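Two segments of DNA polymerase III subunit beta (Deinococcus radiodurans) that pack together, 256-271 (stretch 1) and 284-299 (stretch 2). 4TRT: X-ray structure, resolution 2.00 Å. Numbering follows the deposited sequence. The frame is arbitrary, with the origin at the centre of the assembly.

Stretch 1 (256-271) ALKEAVNRVAVLADKN
Stretch 2 284-299: TLRLAAEGDYGRAQDT

The axis of helix 256-265 passes 8.0 Å from the axis of each strand of the hairpin 284-299, at 19° to strand 284-290 and 168° to strand 294-299 between N-to-C directions. Backbone pairs Leu287-Asp298 and Ala289-Ala296 join the strands; CA atoms of Val264 and Ala296 approach to 5.4 Å, those of Ala268 and Ala289 to 5.1 Å.

Apolar packing dominates the 826 Å² buried. Leu257 (t, p) sets CD1 3.7 Å from Leu285 CD2. Leu287 (m, t) brings CD1 to 3.6 Å from both Ala260 CB and Val261 CG2. Val264 (t) points toward the sheet, its CG1 3.6 Å from Ala289 CB and 4.0 Å from Ala296 CB; these small alanines allow the close approach. Leu267 (m, t), in the type I turn 265-268, places CD1 3.9 Å from Ala296 CB.

One salt bridge accompanies this packing: Arg263 (p, t, p) curls back so that NH1 donates to Asp298 OD2 at 2.7 Å (151°), OD2 of Asp298 lying at the edge of the guanidinium, near its plane.

At the hairpin end, Asp292 N donates to Asp269 OD1 at 3.1 Å. A water donates to Leu267 O and accepts from Tyr293 N, both at 2.9 Å. Gly291 (-159/-162) suits this spot: an ideal CB would clash with Leu267 O at 2.7 Å. Gly294 (159/-154) adopts angles that call for glycine.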

# COMPACT_ATOMS: atom_id res chain seq x y z
N ALA A 256 8.40 -2.91 23.95
CA ALA A 256 9.82 -3.29 23.89
C ALA A 256 9.97 -4.76 23.49
O ALA A 256 10.80 -5.10 22.63
CB ALA A 256 10.55 -2.98 25.19
N LEU A 257 9.13 -5.64 24.06
CA LEU A 257 9.21 -7.06 23.73
C LEU A 257 8.84 -7.33 22.27
O LEU A 257 9.51 -8.12 21.59
CB LEU A 257 8.34 -7.90 24.68
CG LEU A 257 8.25 -9.39 24.39
CD1 LEU A 257 9.62 -10.08 24.53
CD2 LEU A 257 7.20 -10.02 25.29
N LYS A 258 7.78 -6.68 21.79
CA LYS A 258 7.35 -6.87 20.40
C LYS A 258 8.43 -6.42 19.43
O LYS A 258 8.73 -7.12 18.48
CB LYS A 258 6.09 -6.09 20.09
CG LYS A 258 4.86 -6.62 20.82
CD LYS A 258 3.66 -5.72 20.53
CE LYS A 258 2.54 -6.04 21.47
NZ LYS A 258 1.29 -5.29 21.11
N GLU A 259 9.02 -5.26 19.71
CA GLU A 259 10.03 -4.71 18.84
C GLU A 259 11.32 -5.57 18.88
O GLU A 259 11.99 -5.72 17.86
CB GLU A 259 10.29 -3.24 19.19
CG GLU A 259 9.09 -2.36 18.83
CD GLU A 259 9.24 -0.88 19.18
OE1 GLU A 259 10.19 -0.51 19.88
OE2 GLU A 259 8.39 -0.09 18.73
N ALA A 260 11.63 -6.15 20.03
CA ALA A 260 12.79 -7.01 20.16
C ALA A 260 12.61 -8.33 19.43
O ALA A 260 13.53 -8.79 18.76
CB ALA A 260 13.13 -7.24 21.63
N VAL A 261 11.41 -8.95 19.52
CA VAL A 261 11.14 -10.21 18.84
C VAL A 261 11.18 -9.97 17.35
O VAL A 261 11.84 -10.71 16.59
CB VAL A 261 9.80 -10.83 19.28
CG1 VAL A 261 9.37 -11.96 18.36
CG2 VAL A 261 9.90 -11.33 20.73
N ASN A 262 10.53 -8.89 16.92
CA ASN A 262 10.54 -8.52 15.51
C ASN A 262 11.94 -8.38 14.94
O ASN A 262 12.25 -8.97 13.90
CB ASN A 262 9.77 -7.22 15.29
CG ASN A 262 9.70 -6.85 13.82
OD1 ASN A 262 9.05 -7.54 13.04
ND2 ASN A 262 10.42 -5.81 13.41
N ARG A 263 12.80 -7.60 15.59
CA ARG A 263 14.11 -7.32 15.02
C ARG A 263 15.02 -8.57 15.00
O ARG A 263 15.71 -8.81 14.00
CB ARG A 263 14.79 -6.13 15.69
CG ARG A 263 15.27 -6.33 17.12
CD ARG A 263 16.10 -5.14 17.57
NE ARG A 263 15.33 -3.90 17.58
CZ ARG A 263 14.64 -3.43 18.63
NH1 ARG A 263 14.62 -4.05 19.80
NH2 ARG A 263 13.96 -2.31 18.49
N VAL A 264 14.98 -9.36 16.06
CA VAL A 264 15.81 -10.57 16.15
C VAL A 264 15.37 -11.64 15.15
O VAL A 264 16.19 -12.34 14.58
CB VAL A 264 15.82 -11.11 17.60
CG1 VAL A 264 16.45 -12.50 17.67
CG2 VAL A 264 16.60 -10.15 18.48
N ALA A 265 14.06 -11.74 14.91
CA ALA A 265 13.49 -12.78 14.04
C ALA A 265 13.99 -12.66 12.59
O ALA A 265 13.94 -13.64 11.83
CB ALA A 265 11.96 -12.72 14.09
N VAL A 266 14.48 -11.48 12.21
CA VAL A 266 14.95 -11.29 10.85
C VAL A 266 16.10 -12.26 10.53
O VAL A 266 16.24 -12.65 9.40
CB VAL A 266 15.34 -9.83 10.51
CG1 VAL A 266 14.28 -8.85 10.98
CG2 VAL A 266 16.71 -9.48 11.07
N LEU A 267 16.89 -12.66 11.53
CA LEU A 267 18.02 -13.58 11.30
C LEU A 267 17.72 -15.08 11.57
O LEU A 267 18.60 -15.91 11.40
CB LEU A 267 19.26 -13.13 12.07
CG LEU A 267 19.94 -11.89 11.47
CD1 LEU A 267 21.19 -11.53 12.25
CD2 LEU A 267 20.30 -12.06 9.98
N ALA A 268 16.48 -15.41 11.92
CA ALA A 268 16.04 -16.81 12.03
C ALA A 268 15.98 -17.43 10.63
O ALA A 268 15.76 -16.71 9.64
CB ALA A 268 14.68 -16.89 12.74
N ASP A 269 16.24 -18.73 10.51
CA ASP A 269 16.29 -19.36 9.19
C ASP A 269 14.93 -19.32 8.51
O ASP A 269 13.90 -19.51 9.17
CB ASP A 269 16.85 -20.80 9.23
CG ASP A 269 18.31 -20.88 8.81
OD1 ASP A 269 18.77 -20.01 8.03
OD2 ASP A 269 19.00 -21.83 9.24
N LYS A 270 14.95 -19.08 7.20
CA LYS A 270 13.74 -18.89 6.39
C LYS A 270 12.65 -19.93 6.70
O LYS A 270 11.46 -19.62 6.66
CB LYS A 270 14.07 -18.92 4.88
CG LYS A 270 14.98 -17.80 4.36
CD LYS A 270 14.87 -16.45 5.07
CE LYS A 270 15.84 -15.45 4.45
NZ LYS A 270 15.52 -14.05 4.81
N ASN A 271 13.07 -21.16 7.00
CA ASN A 271 12.16 -22.09 7.64
C ASN A 271 12.84 -23.14 8.53
O ASN A 271 13.12 -24.26 8.12
CB ASN A 271 11.20 -22.75 6.63
CG ASN A 271 9.87 -23.12 7.26
OD1 ASN A 271 9.65 -22.90 8.46
ND2 ASN A 271 8.97 -23.69 6.46
N THR A 284 16.88 -10.27 33.36
CA THR A 284 16.89 -9.94 31.94
C THR A 284 16.24 -11.04 31.10
O THR A 284 16.22 -12.20 31.48
CB THR A 284 18.33 -9.69 31.40
OG1 THR A 284 19.07 -10.92 31.36
CG2 THR A 284 19.07 -8.62 32.22
N LEU A 285 15.70 -10.64 29.95
CA LEU A 285 15.26 -11.58 28.93
C LEU A 285 16.14 -11.33 27.72
O LEU A 285 16.18 -10.22 27.19
CB LEU A 285 13.78 -11.37 28.59
CG LEU A 285 13.26 -12.08 27.34
CD1 LEU A 285 13.39 -13.60 27.48
CD2 LEU A 285 11.82 -11.68 27.07
N ARG A 286 16.84 -12.37 27.28
CA ARG A 286 17.61 -12.29 26.05
C ARG A 286 16.89 -13.06 24.96
O ARG A 286 16.48 -14.22 25.16
CB ARG A 286 19.01 -12.85 26.25
CG ARG A 286 19.94 -12.54 25.11
CD ARG A 286 21.23 -13.31 25.22
NE ARG A 286 21.04 -14.70 24.86
CZ ARG A 286 21.99 -15.63 24.93
NH1 ARG A 286 23.21 -15.31 25.38
NH2 ARG A 286 21.72 -16.88 24.57
N LEU A 287 16.74 -12.43 23.81
CA LEU A 287 16.18 -13.08 22.63
C LEU A 287 17.32 -13.35 21.67
O LEU A 287 18.17 -12.47 21.48
CB LEU A 287 15.16 -12.16 21.97
CG LEU A 287 14.05 -11.75 22.94
CD1 LEU A 287 13.15 -10.77 22.22
CD2 LEU A 287 13.26 -12.98 23.38
N ALA A 288 17.35 -14.54 21.08
CA ALA A 288 18.42 -14.93 20.14
C ALA A 288 17.85 -15.69 18.96
O ALA A 288 16.90 -16.48 19.10
CB ALA A 288 19.48 -15.78 20.83
N ALA A 289 18.42 -15.43 17.79
CA ALA A 289 18.12 -16.20 16.60
C ALA A 289 19.36 -16.26 15.75
O ALA A 289 20.26 -15.41 15.85
CB ALA A 289 16.95 -15.59 15.83
N GLU A 290 19.42 -17.28 14.90
CA GLU A 290 20.60 -17.54 14.11
C GLU A 290 20.20 -18.29 12.86
O GLU A 290 19.29 -19.11 12.89
CB GLU A 290 21.60 -18.36 14.92
CG GLU A 290 22.91 -18.61 14.22
CD GLU A 290 23.98 -19.18 15.14
OE1 GLU A 290 23.70 -19.37 16.34
OE2 GLU A 290 25.11 -19.43 14.65
N GLY A 291 20.88 -17.98 11.77
CA GLY A 291 20.61 -18.60 10.48
C GLY A 291 21.80 -18.48 9.56
O GLY A 291 22.92 -18.21 10.00
N ASP A 292 21.56 -18.66 8.26
CA ASP A 292 22.62 -18.67 7.27
C ASP A 292 23.32 -17.32 7.09
O ASP A 292 24.48 -17.29 6.68
CB ASP A 292 22.08 -19.13 5.92
CG ASP A 292 21.68 -20.60 5.91
OD1 ASP A 292 22.37 -21.42 6.56
OD2 ASP A 292 20.68 -20.94 5.24
N TYR A 293 22.62 -16.23 7.40
CA TYR A 293 23.16 -14.87 7.16
C TYR A 293 23.91 -14.30 8.35
O TYR A 293 24.74 -13.40 8.20
CB TYR A 293 22.04 -13.92 6.77
CG TYR A 293 21.40 -14.29 5.45
CD1 TYR A 293 21.98 -13.92 4.25
CD2 TYR A 293 20.22 -15.03 5.42
CE1 TYR A 293 21.41 -14.26 3.04
CE2 TYR A 293 19.64 -15.38 4.21
CZ TYR A 293 20.23 -14.99 3.03
OH TYR A 293 19.66 -15.34 1.83
N GLY A 294 23.63 -14.82 9.53
CA GLY A 294 24.27 -14.37 10.75
C GLY A 294 23.43 -14.73 11.96
O GLY A 294 22.64 -15.68 11.91
N ARG A 295 23.59 -13.95 13.02
CA ARG A 295 22.94 -14.23 14.32
C ARG A 295 22.64 -12.91 15.02
O ARG A 295 23.35 -11.92 14.82
CB ARG A 295 23.85 -15.13 15.16
CG ARG A 295 24.96 -14.41 15.92
CD ARG A 295 26.23 -15.24 16.10
NE ARG A 295 27.07 -14.71 17.19
CZ ARG A 295 28.40 -14.73 17.21
NH1 ARG A 295 29.11 -15.22 16.20
NH2 ARG A 295 29.04 -14.22 18.27
N ALA A 296 21.57 -12.90 15.81
CA ALA A 296 21.09 -11.70 16.48
C ALA A 296 20.79 -12.01 17.92
O ALA A 296 20.23 -13.07 18.20
CB ALA A 296 19.80 -11.20 15.84
N GLN A 297 21.11 -11.06 18.81
CA GLN A 297 20.66 -11.11 20.20
C GLN A 297 20.19 -9.73 20.64
O GLN A 297 20.81 -8.72 20.29
CB GLN A 297 21.80 -11.52 21.12
CG GLN A 297 22.27 -12.95 20.94
CD GLN A 297 23.41 -13.34 21.87
OE1 GLN A 297 24.06 -12.48 22.46
NE2 GLN A 297 23.66 -14.64 21.99
N ASP A 298 19.10 -9.71 21.40
CA ASP A 298 18.62 -8.48 22.05
C ASP A 298 18.32 -8.78 23.51
O ASP A 298 17.77 -9.84 23.83
CB ASP A 298 17.38 -7.96 21.34
CG ASP A 298 17.22 -6.45 21.47
OD1 ASP A 298 17.99 -5.79 22.21
OD2 ASP A 298 16.29 -5.92 20.83
N THR A 299 18.70 -7.87 24.40
CA THR A 299 18.54 -8.10 25.85
C THR A 299 17.65 -7.02 26.46
O THR A 299 17.90 -5.83 26.24
CB THR A 299 19.90 -8.15 26.57
OG1 THR A 299 20.73 -9.16 25.97
CG2 THR A 299 19.76 -8.47 28.07
O HOH W 1 20.30 -15.55 9.08